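Local coordinates for biotin binding protein A (Gallus gallus, PDB 2C1Q), which binds biotin in a pocket at one end of an avidin-type beta barrel, four copies of which make up the assembly, at residues W11-G16 and N120-V125; L46-K51 and Q71-D76; A98-E103 and T115-N120. One frame throughout, in Å; residues are numbered along the deposited sequence.

Contact 1 (W11-G16 and N120-V125). With BTN (biotin), chain B.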
loop_
_atom_site.group_PDB
_atom_site.type_symbol
_atom_site.label_atom_id
_atom_site.label_comp_id
_atom_site.label_asym_id
_atom_site.label_seq_id
_atom_site.Cartn_x
_atom_site.Cartn_y
_atom_site.Cartn_z
ATOM N N TRP A 11 -6.597 19.933 12.279
ATOM C CA TRP A 11 -7.321 19.188 11.260
ATOM C C TRP A 11 -8.011 17.998 11.907
ATOM O O TRP A 11 -7.578 17.533 12.961
ATOM C CB TRP A 11 -6.350 18.712 10.189
ATOM C CG TRP A 11 -5.663 19.818 9.452
ATOM C CD1 TRP A 11 -4.495 20.449 9.791
ATOM C CD2 TRP A 11 -6.112 20.424 8.237
ATOM N NE1 TRP A 11 -4.192 21.420 8.840
ATOM C CE2 TRP A 11 -5.164 21.410 7.878
ATOM C CE3 TRP A 11 -7.223 20.217 7.407
ATOM C CZ2 TRP A 11 -5.309 22.209 6.742
ATOM C CZ3 TRP A 11 -7.361 20.997 6.272
ATOM C CH2 TRP A 11 -6.407 21.981 5.947
ATOM N N ARG A 12 -9.079 17.497 11.283
ATOM C CA ARG A 12 -9.726 16.259 11.755
ATOM C C ARG A 12 -9.973 15.322 10.573
ATOM O O ARG A 12 -10.177 15.776 9.451
ATOM C CB ARG A 12 -11.049 16.581 12.462
ATOM C CG ARG A 12 -11.739 15.359 13.030
ATOM C CD ARG A 12 -13.141 15.642 13.558
ATOM N NE ARG A 12 -13.072 16.286 14.871
ATOM C CZ ARG A 12 -13.151 15.658 16.049
ATOM N NH1 ARG A 12 -13.314 14.331 16.123
ATOM N NH2 ARG A 12 -13.066 16.378 17.166
ATOM N N ASN A 13 -9.945 14.019 10.803
ATOM C CA ASN A 13 -10.216 13.084 9.712
ATOM C C ASN A 13 -11.525 12.323 9.917
ATOM O O ASN A 13 -12.187 12.498 10.951
ATOM C CB ASN A 13 -8.992 12.192 9.407
ATOM C CG ASN A 13 -8.738 11.137 10.460
ATOM O OD1 ASN A 13 -9.619 10.820 11.230
ATOM N ND2 ASN A 13 -7.527 10.555 10.474
ATOM N N GLU A 14 -11.898 11.503 8.935
ATOM C CA GLU A 14 -13.156 10.758 8.925
ATOM C C GLU A 14 -13.260 9.761 10.069
ATOM O O GLU A 14 -14.371 9.323 10.408
ATOM C CB GLU A 14 -13.363 10.040 7.575
ATOM C CG GLU A 14 -12.513 8.744 7.385
ATOM C CD GLU A 14 -11.077 8.984 6.869
ATOM O OE1 GLU A 14 -10.515 10.072 7.036
ATOM O OE2 GLU A 14 -10.518 8.067 6.252
ATOM N N LEU A 15 -12.116 9.389 10.659
ATOM C CA LEU A 15 -12.109 8.481 11.811
ATOM C C LEU A 15 -12.340 9.256 13.091
ATOM O O LEU A 15 -12.487 8.665 14.154
ATOM C CB LEU A 15 -10.769 7.757 11.938
ATOM C CG LEU A 15 -10.380 6.793 10.818
ATOM C CD1 LEU A 15 -8.975 6.250 11.024
ATOM C CD2 LEU A 15 -11.393 5.663 10.676
ATOM N N GLY A 16 -12.322 10.582 12.992
ATOM C CA GLY A 16 -12.457 11.441 14.165
ATOM C C GLY A 16 -11.118 11.708 14.844
ATOM O O GLY A 16 -11.080 12.191 15.975
ATOM N N ASN A 120 -6.718 8.636 4.537
ATOM C CA ASN A 120 -7.539 9.495 5.416
ATOM C C ASN A 120 -7.871 10.779 4.666
ATOM O O ASN A 120 -7.149 11.160 3.758
ATOM C CB ASN A 120 -6.796 9.848 6.715
ATOM C CG ASN A 120 -6.872 8.747 7.767
ATOM O OD1 ASN A 120 -5.930 8.520 8.526
ATOM N ND2 ASN A 120 -8.019 8.092 7.851
ATOM N N VAL A 121 -8.988 11.415 5.013
ATOM C CA VAL A 121 -9.323 12.738 4.470
ATOM C C VAL A 121 -9.480 13.661 5.659
ATOM O O VAL A 121 -10.243 13.361 6.565
ATOM C CB VAL A 121 -10.624 12.753 3.642
ATOM C CG1 VAL A 121 -10.825 14.156 2.972
ATOM C CG2 VAL A 121 -10.565 11.712 2.554
ATOM N N PHE A 122 -8.719 14.749 5.684
ATOM C CA PHE A 122 -8.790 15.693 6.814
ATOM C C PHE A 122 -9.466 16.978 6.380
ATOM O O PHE A 122 -9.240 17.461 5.275
ATOM C CB PHE A 122 -7.402 16.071 7.353
ATOM C CG PHE A 122 -6.627 14.939 7.956
ATOM C CD1 PHE A 122 -6.466 14.848 9.328
ATOM C CD2 PHE A 122 -6.025 13.990 7.156
ATOM C CE1 PHE A 122 -5.715 13.824 9.883
ATOM C CE2 PHE A 122 -5.320 12.960 7.701
ATOM C CZ PHE A 122 -5.141 12.881 9.060
ATOM N N THR A 123 -10.270 17.543 7.266
ATOM C CA THR A 123 -10.734 18.905 7.050
ATOM C C THR A 123 -10.384 19.746 8.275
ATOM O O THR A 123 -10.123 19.201 9.370
ATOM C CB THR A 123 -12.251 18.953 6.684
ATOM O OG1 THR A 123 -13.001 18.285 7.693
ATOM C CG2 THR A 123 -12.509 18.262 5.339
ATOM N N ARG A 124 -10.324 21.064 8.081
ATOM C CA ARG A 124 -9.943 21.993 9.146
ATOM C C ARG A 124 -11.025 22.083 10.227
ATOM O O ARG A 124 -12.185 22.280 9.894
ATOM C CB ARG A 124 -9.694 23.364 8.542
ATOM C CG ARG A 124 -8.754 24.181 9.330
ATOM C CD ARG A 124 -8.573 25.532 8.737
ATOM N NE ARG A 124 -7.597 25.611 7.652
ATOM C CZ ARG A 124 -6.273 25.469 7.766
ATOM N NH1 ARG A 124 -5.697 25.142 8.925
ATOM N NH2 ARG A 124 -5.529 25.613 6.681
ATOM N N VAL A 125 -10.658 21.934 11.499
ATOM C CA VAL A 125 -11.613 22.083 12.636
ATOM C C VAL A 125 -12.081 23.551 12.757
ATOM O O VAL A 125 -11.273 24.485 12.723
ATOM C CB VAL A 125 -11.022 21.586 13.994
ATOM C CG1 VAL A 125 -11.912 22.007 15.190
ATOM C CG2 VAL A 125 -10.856 20.073 14.003
HETATM C C11 BTN B . -1.164 1.994 16.672
HETATM O O11 BTN B . -0.182 1.197 16.722
HETATM O O12 BTN B . -2.311 1.506 16.650
HETATM C C10 BTN B . -0.979 3.511 16.693
HETATM C C9 BTN B . -2.278 4.268 16.394
HETATM C C8 BTN B . -2.351 4.408 14.866
HETATM C C7 BTN B . -3.639 5.038 14.367
HETATM C C2 BTN B . -3.729 4.945 12.839
HETATM S S1 BTN B . -2.549 5.860 12.018
HETATM C C6 BTN B . -3.534 5.741 10.523
HETATM C C5 BTN B . -4.994 5.723 10.871
HETATM N N1 BTN B . -5.434 7.094 10.776
HETATM C C3 BTN B . -5.681 7.571 11.984
HETATM O O3 BTN B . -6.118 8.871 12.177
HETATM N N2 BTN B . -5.457 6.669 12.952
HETATM C C4 BTN B . -5.101 5.403 12.361
#

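Contact 2 (L46-K51 and Q71-D76). With BTN (biotin), chain B.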
loop_
_atom_site.group_PDB
_atom_site.type_symbol
_atom_site.label_atom_id
_atom_site.label_comp_id
_atom_site.label_asym_id
_atom_site.label_seq_id
_atom_site.Cartn_x
_atom_site.Cartn_y
_atom_site.Cartn_z
ATOM N N LEU A 46 -2.585 8.135 23.557
ATOM C CA LEU A 46 -1.975 9.383 24.036
ATOM C C LEU A 46 -1.592 10.260 22.858
ATOM O O LEU A 46 -1.121 9.722 21.834
ATOM C CB LEU A 46 -0.685 9.087 24.810
ATOM C CG LEU A 46 -0.740 8.320 26.138
ATOM C CD1 LEU A 46 0.473 8.707 26.958
ATOM C CD2 LEU A 46 -2.023 8.622 26.950
ATOM N N VAL A 47 -1.787 11.585 22.993
ATOM C CA VAL A 47 -1.279 12.556 22.009
ATOM C C VAL A 47 0.210 12.273 21.723
ATOM O O VAL A 47 0.990 11.927 22.631
ATOM C CB VAL A 47 -1.465 14.047 22.456
ATOM C CG1 VAL A 47 -0.774 14.337 23.824
ATOM C CG2 VAL A 47 -0.973 14.999 21.379
ATOM N N SER A 48 0.571 12.391 20.448
ATOM C CA SER A 48 1.862 11.950 19.950
ATOM C C SER A 48 2.487 12.986 19.051
ATOM O O SER A 48 1.783 13.596 18.250
ATOM C CB SER A 48 1.684 10.642 19.192
ATOM O OG SER A 48 1.436 9.592 20.102
ATOM N N PRO A 49 3.818 13.195 19.175
ATOM C CA PRO A 49 4.473 14.185 18.338
ATOM C C PRO A 49 4.500 13.737 16.877
ATOM O O PRO A 49 4.545 12.546 16.617
ATOM C CB PRO A 49 5.901 14.236 18.910
ATOM C CG PRO A 49 6.093 12.947 19.557
ATOM C CD PRO A 49 4.774 12.495 20.058
ATOM N N LEU A 50 4.442 14.677 15.935
ATOM C CA LEU A 50 4.768 14.376 14.551
ATOM C C LEU A 50 5.852 15.329 14.017
ATOM O O LEU A 50 6.020 16.455 14.502
ATOM C CB LEU A 50 3.511 14.417 13.645
ATOM C CG LEU A 50 2.846 15.788 13.399
ATOM C CD1 LEU A 50 3.465 16.563 12.259
ATOM C CD2 LEU A 50 1.363 15.626 13.177
ATOM N N LYS A 51 6.553 14.852 12.989
ATOM C CA LYS A 51 7.638 15.552 12.322
ATOM C C LYS A 51 7.489 15.328 10.819
ATOM O O LYS A 51 7.481 14.181 10.354
ATOM C CB LYS A 51 8.970 14.935 12.763
ATOM C CG LYS A 51 10.192 15.662 12.290
ATOM C CD LYS A 51 10.167 17.101 12.800
ATOM C CE LYS A 51 11.525 17.532 13.315
ATOM N NZ LYS A 51 11.697 19.019 13.185
ATOM N N GLN A 71 5.298 9.652 15.845
ATOM C CA GLN A 71 5.960 8.823 16.832
ATOM C C GLN A 71 4.978 8.502 17.928
ATOM O O GLN A 71 4.861 9.274 18.874
ATOM C CB GLN A 71 7.085 9.652 17.415
ATOM C CG GLN A 71 8.106 8.920 18.207
ATOM C CD GLN A 71 9.060 9.908 18.870
ATOM O OE1 GLN A 71 8.635 10.715 19.703
ATOM N NE2 GLN A 71 10.351 9.850 18.507
ATOM N N TRP A 72 4.265 7.383 17.822
ATOM C CA TRP A 72 3.197 7.097 18.793
ATOM C C TRP A 72 3.728 6.969 20.211
ATOM O O TRP A 72 4.679 6.229 20.452
ATOM C CB TRP A 72 2.397 5.848 18.402
ATOM C CG TRP A 72 1.793 5.983 17.035
ATOM C CD1 TRP A 72 2.187 5.327 15.903
ATOM C CD2 TRP A 72 0.741 6.870 16.642
ATOM N NE1 TRP A 72 1.438 5.733 14.832
ATOM C CE2 TRP A 72 0.529 6.670 15.256
ATOM C CE3 TRP A 72 -0.090 7.777 17.335
ATOM C CZ2 TRP A 72 -0.435 7.367 14.541
ATOM C CZ3 TRP A 72 -1.056 8.465 16.627
ATOM C CH2 TRP A 72 -1.230 8.244 15.229
ATOM N N GLN A 73 3.093 7.665 21.162
ATOM C CA GLN A 73 3.620 7.651 22.531
ATOM C C GLN A 73 3.176 6.469 23.391
ATOM O O GLN A 73 3.679 6.276 24.504
ATOM C CB GLN A 73 3.377 8.993 23.232
ATOM C CG GLN A 73 4.243 10.090 22.668
ATOM C CD GLN A 73 5.729 9.792 22.754
ATOM O OE1 GLN A 73 6.265 9.569 23.844
ATOM N NE2 GLN A 73 6.411 9.799 21.601
ATOM N N PHE A 74 2.277 5.647 22.849
ATOM C CA PHE A 74 1.663 4.573 23.621
ATOM C C PHE A 74 1.773 3.229 22.896
ATOM O O PHE A 74 1.164 2.245 23.299
ATOM C CB PHE A 74 0.197 4.909 23.812
ATOM C CG PHE A 74 -0.555 5.076 22.503
ATOM C CD1 PHE A 74 -1.189 3.983 21.897
ATOM C CD2 PHE A 74 -0.606 6.318 21.865
ATOM C CE1 PHE A 74 -1.878 4.135 20.668
ATOM C CE2 PHE A 74 -1.293 6.471 20.661
ATOM C CZ PHE A 74 -1.924 5.371 20.067
ATOM N N ALA A 75 2.513 3.202 21.791
ATOM C CA ALA A 75 2.588 2.014 20.963
ATOM C C ALA A 75 3.987 1.881 20.401
ATOM O O ALA A 75 4.660 2.882 20.180
ATOM C CB ALA A 75 1.566 2.098 19.834
ATOM N N ASP A 76 4.421 0.649 20.149
ATOM C CA ASP A 76 5.729 0.433 19.533
ATOM C C ASP A 76 5.786 0.777 18.043
ATOM O O ASP A 76 6.845 0.734 17.425
ATOM C CB ASP A 76 6.224 -0.989 19.790
ATOM C CG ASP A 76 6.667 -1.187 21.235
ATOM O OD1 ASP A 76 6.859 -0.160 21.934
ATOM O OD2 ASP A 76 6.824 -2.358 21.664
HETATM C C11 BTN B . -1.164 1.994 16.672
HETATM O O11 BTN B . -0.182 1.197 16.722
HETATM O O12 BTN B . -2.311 1.506 16.650
HETATM C C10 BTN B . -0.979 3.511 16.693
HETATM C C9 BTN B . -2.278 4.268 16.394
HETATM C C8 BTN B . -2.351 4.408 14.866
HETATM C C7 BTN B . -3.639 5.038 14.367
HETATM C C2 BTN B . -3.729 4.945 12.839
HETATM S S1 BTN B . -2.549 5.860 12.018
HETATM C C6 BTN B . -3.534 5.741 10.523
HETATM C C5 BTN B . -4.994 5.723 10.871
HETATM N N1 BTN B . -5.434 7.094 10.776
HETATM C C3 BTN B . -5.681 7.571 11.984
HETATM O O3 BTN B . -6.118 8.871 12.177
HETATM N N2 BTN B . -5.457 6.669 12.952
HETATM C C4 BTN B . -5.101 5.403 12.361
#

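Contact 3 (A98-E103 and T115-N120). With BTN (biotin), chain B.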
loop_
_atom_site.group_PDB
_atom_site.type_symbol
_atom_site.label_atom_id
_atom_site.label_comp_id
_atom_site.label_asym_id
_atom_site.label_seq_id
_atom_site.Cartn_x
_atom_site.Cartn_y
_atom_site.Cartn_z
ATOM N N ALA A 98 -2.423 9.283 2.355
ATOM C CA ALA A 98 -2.277 7.844 2.349
ATOM C C ALA A 98 -1.239 7.628 3.420
ATOM O O ALA A 98 -0.425 8.527 3.698
ATOM C CB ALA A 98 -1.779 7.330 0.969
ATOM N N TRP A 99 -1.298 6.465 4.063
ATOM C CA TRP A 99 -0.464 6.208 5.224
ATOM C C TRP A 99 -0.037 4.759 5.316
ATOM O O TRP A 99 -0.652 3.878 4.730
ATOM C CB TRP A 99 -1.185 6.637 6.519
ATOM C CG TRP A 99 -2.539 5.988 6.776
ATOM C CD1 TRP A 99 -3.771 6.590 6.628
ATOM C CD2 TRP A 99 -2.807 4.646 7.286
ATOM N NE1 TRP A 99 -4.775 5.696 6.990
ATOM C CE2 TRP A 99 -4.211 4.509 7.391
ATOM C CE3 TRP A 99 -1.990 3.550 7.651
ATOM C CZ2 TRP A 99 -4.817 3.327 7.826
ATOM C CZ3 TRP A 99 -2.591 2.395 8.116
ATOM C CH2 TRP A 99 -3.990 2.280 8.188
ATOM N N LEU A 100 1.050 4.539 6.046
ATOM C CA LEU A 100 1.531 3.197 6.371
ATOM C C LEU A 100 1.758 3.149 7.862
ATOM O O LEU A 100 2.425 4.017 8.414
ATOM C CB LEU A 100 2.858 2.884 5.681
ATOM C CG LEU A 100 2.905 2.859 4.145
ATOM C CD1 LEU A 100 4.363 2.810 3.665
ATOM C CD2 LEU A 100 2.106 1.718 3.550
ATOM N N LEU A 101 1.204 2.142 8.507
ATOM C CA LEU A 101 1.399 1.961 9.939
ATOM C C LEU A 101 2.301 0.761 10.095
ATOM O O LEU A 101 1.956 -0.326 9.656
ATOM C CB LEU A 101 0.065 1.720 10.627
ATOM C CG LEU A 101 0.039 1.117 12.053
ATOM C CD1 LEU A 101 0.864 1.914 13.039
ATOM C CD2 LEU A 101 -1.426 1.079 12.552
ATOM N N ARG A 102 3.437 0.956 10.753
ATOM C CA ARG A 102 4.457 -0.091 10.885
ATOM C C ARG A 102 4.523 -0.543 12.326
ATOM O O ARG A 102 4.897 0.244 13.191
ATOM C CB ARG A 102 5.827 0.455 10.510
ATOM C CG ARG A 102 7.007 -0.554 10.654
ATOM C CD ARG A 102 7.061 -1.237 9.391
ATOM N NE ARG A 102 8.112 -2.220 9.195
ATOM C CZ ARG A 102 8.564 -2.473 7.975
ATOM N NH1 ARG A 102 8.086 -1.752 6.945
ATOM N NH2 ARG A 102 9.476 -3.389 7.777
ATOM N N GLU A 103 4.144 -1.793 12.584
ATOM C CA GLU A 103 4.316 -2.365 13.910
ATOM C C GLU A 103 5.720 -2.930 14.107
ATOM O O GLU A 103 6.336 -3.459 13.186
ATOM C CB GLU A 103 3.198 -3.382 14.249
ATOM C CG GLU A 103 1.773 -2.759 14.058
ATOM C CD GLU A 103 0.857 -2.836 15.279
ATOM O OE1 GLU A 103 0.385 -3.963 15.581
ATOM O OE2 GLU A 103 0.569 -1.778 15.921
ATOM N N THR A 115 3.168 -4.082 8.119
ATOM C CA THR A 115 2.784 -2.785 7.535
ATOM C C THR A 115 1.350 -2.816 7.095
ATOM O O THR A 115 0.996 -3.577 6.229
ATOM C CB THR A 115 3.667 -2.445 6.304
ATOM O OG1 THR A 115 5.030 -2.513 6.691
ATOM C CG2 THR A 115 3.409 -1.061 5.789
ATOM N N ARG A 116 0.536 -1.970 7.703
ATOM C CA ARG A 116 -0.821 -1.730 7.277
ATOM C C ARG A 116 -0.816 -0.437 6.470
ATOM O O ARG A 116 0.017 0.437 6.720
ATOM C CB ARG A 116 -1.719 -1.560 8.514
ATOM C CG ARG A 116 -2.087 -2.854 9.196
ATOM C CD ARG A 116 -2.806 -2.557 10.505
ATOM N NE ARG A 116 -2.362 -3.503 11.526
ATOM C CZ ARG A 116 -3.157 -4.277 12.248
ATOM N NH1 ARG A 116 -4.462 -4.220 12.109
ATOM N NH2 ARG A 116 -2.638 -5.114 13.121
ATOM N N VAL A 117 -1.736 -0.334 5.509
ATOM C CA VAL A 117 -1.873 0.798 4.611
ATOM C C VAL A 117 -3.334 1.282 4.628
ATOM O O VAL A 117 -4.252 0.518 4.881
ATOM C CB VAL A 117 -1.510 0.388 3.157
ATOM C CG1 VAL A 117 -2.508 -0.632 2.595
ATOM C CG2 VAL A 117 -1.449 1.592 2.227
ATOM N N GLY A 118 -3.560 2.560 4.347
ATOM C CA GLY A 118 -4.918 3.046 4.210
ATOM C C GLY A 118 -4.868 4.492 3.799
ATOM O O GLY A 118 -3.789 5.013 3.521
ATOM N N THR A 119 -6.037 5.137 3.755
ATOM C CA THR A 119 -6.105 6.555 3.399
ATOM C C THR A 119 -6.887 7.315 4.470
ATOM O O THR A 119 -7.638 6.704 5.235
ATOM C CB THR A 119 -6.783 6.733 2.011
ATOM O OG1 THR A 119 -8.035 6.061 2.011
ATOM C CG2 THR A 119 -5.916 6.114 0.860
ATOM N N ASN A 120 -6.718 8.636 4.537
ATOM C CA ASN A 120 -7.539 9.495 5.416
ATOM C C ASN A 120 -7.871 10.779 4.666
ATOM O O ASN A 120 -7.149 11.160 3.758
ATOM C CB ASN A 120 -6.796 9.848 6.715
ATOM C CG ASN A 120 -6.872 8.747 7.767
ATOM O OD1 ASN A 120 -5.930 8.520 8.526
ATOM N ND2 ASN A 120 -8.019 8.092 7.851
HETATM C C11 BTN B . -1.164 1.994 16.672
HETATM O O11 BTN B . -0.182 1.197 16.722
HETATM O O12 BTN B . -2.311 1.506 16.650
HETATM C C10 BTN B . -0.979 3.511 16.693
HETATM C C9 BTN B . -2.278 4.268 16.394
HETATM C C8 BTN B . -2.351 4.408 14.866
HETATM C C7 BTN B . -3.639 5.038 14.367
HETATM C C2 BTN B . -3.729 4.945 12.839
HETATM S S1 BTN B . -2.549 5.860 12.018
HETATM C C6 BTN B . -3.534 5.741 10.523
HETATM C C5 BTN B . -4.994 5.723 10.871
HETATM N N1 BTN B . -5.434 7.094 10.776
HETATM C C3 BTN B . -5.681 7.571 11.984
HETATM O O3 BTN B . -6.118 8.871 12.177
HETATM N N2 BTN B . -5.457 6.669 12.952
HETATM C C4 BTN B . -5.101 5.403 12.361
HETATM O O HOH W 1 -8.005 4.880 7.367
#

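Contact 1 (W11-G16 and N120-V125)
Trp11 to Asn13 run antiparallel to Asn120 to Arg124 along the seam where the first and last strands, 9-13 and 115-124, close the eight-stranded avidin barrel; the open end of that seam forms part of the biotin site. Arg12 and Thr123 are a hydrogen-bonded pair, Arg12 N giving to Thr123 O at 2.8 Å and Thr123 N giving to Arg12 O at the same length. Beyond it the chain leaves the strand through a type I turn, and Glu14 takes over the pairing with its side chain. The carboxylate bends back so that OE1 receives Val121 N at 2.9 Å, almost straight, while OE2 takes Asn120 ND2 at 3.0 Å from above the carboxylate plane, the amide standing nearly upright to it. That leaves Asn120 OD1 turned to biotin, whose N1 donates to it at 2.7 Å in a nearly linear bond (172°). In Asn13, chi1 of 73° puts CG between the backbone N and the carbonyl carbon and turns the amide to biotin, where ND2 gives to O3 at 2.8 Å. Its OD1 accepts from Leu15 N at 2.9 Å in an Asx turn, and from Ser17 N as well. Asn13 CB makes a CH-pi contact over the Phe122 ring, 3.7 Å from the centroid. At the far end Trp11 CZ2 lies over one face of the Arg124 guanidinium, toward its rim, with the planes 44° apart, while Arg124 CB sits over a face of the indole; Glu93, by a salt bridge, and the carbonyls of Glu6 and Gln8 hold the guanidinium. Protein partners on one side of each asparagine amide help fix its rotation while the other side meets the ligand, and the negative charge of Glu14 probably polarises Asn120, making OD1 a stronger acceptor.

Contact 2 (L46-K51 and Q71-D76)
The segments Leu46-Lys51 and Gln71-Asp76 run nearly antiparallel, 166° apart over their touching parts, where strand 48-54 meets the end of strand 66-71 at the mouth of the avidin barrel. One backbone bond joins them, Gln71 N to Pro49 O at 3.1 Å. Past it the chain of 71-76 leaves the sheet, and the Ser48 hydroxyl replaces a backbone partner: OG accepts Gln73 N at 2.8 Å and donates to Leu46 O at 3.1 Å. A chi1 of -73° sets OG beside its own backbone N, where this one oxygen bridges the residues leading into strand 48-54 and the departing loop. Outside, Gln73 folds its amide against the Pro49 ring, NE2 coming within 3.5 Å of CD and bonding to Gln71 O. Gln71 itself reaches across to the third subunit, where its NE2 is held by the Gln54 carbonyl. On the pocket side, Phe74 brings its CD2 to 3.2 Å from Leu46 N, and its CZ comes up to biotin C9. The CB of Trp72 points away from Leu46-Lys51, yet the indole comes back to bring CE3 near Ser48 OG; with NE1 fixed by Thr79, it lays one face against the tail, CZ2 3.5 Å from biotin C8.

Contact 3 (A98-E103 and T115-N120)
Trp99, Arg116 and Thr115 carry this pairing of strands 93-102 and 115-124 in the barrel wall beside biotin. Trp99 folds its indole back over the partner strand, CG lying between the backbone N and the carbonyl carbon (chi1 57°), and the ring is filled on both faces. Biotin C6, next to the thioether sulfur, sits over one face, 3.4 Å from CE2; on the other lies the Gly118 backbone, with the glycine CA 3.9 Å from the six-membered centroid as a CH-pi contact. With an alanine in place of Trp99, biotin C6 would probably lose its aromatic floor and Gly118 its cover, opening a gap between ligand and strand. A CB on Gly118 would collide with Trp99 CZ2, so the tight fit depends on the missing side chain. At the ring edge, in plane, a water donates to Thr119 O and weakly accepts from Trp99 NE1. Arg116 and Leu101 form the next hydrogen-bonded pair: Arg116 O takes Leu101 N at 2.7 Å, and Arg116 N returns a bond to Leu101 O at 2.9 Å. The CB of Arg116 packs against Trp99 CZ3, while its NH1 bonds to Lys113 O of the second subunit; Glu103 OE1, 4.1 Å from Arg116 NH2, is beyond a salt bridge. On the opposite sheet face Thr115 puts CG2 3.8 Å from Leu100 CD2, and it touches Val117 of the second subunit. The surroundings are mainly apolar at the thioether ring and methylene tail, but Glu103 OE2 comes 3.2 Å from biotin O11. Trp99 is thus sandwiched between biotin and the Gly118 backbone, and Trp112 of the second subunit packs on Trp99 and Leu101, so the wall of the site is also part of the subunit interface.

All three contacts belong to one closed antiparallel barrel of eight strands and surround the same biotin. Contact 1 joins the chain's first and last strands; contacts 2 and 3 follow one another within the span between its two segments. Contacts 1 and 3 share strand 115-124 and Asn120, their centres about 16 Å apart, and they touch through Glu14 and Thr119. Contact 2, about 18 Å from contact 1 and 15 Å from contact 3 between centres, touches contact 3 where Trp72 meets Leu101. Contact 1 serves chiefly the ureido end, contact 2 the tail and contact 3 the thioether ring, with overlap at Asn120, and contacts 2 and 3 both reach the third subunit.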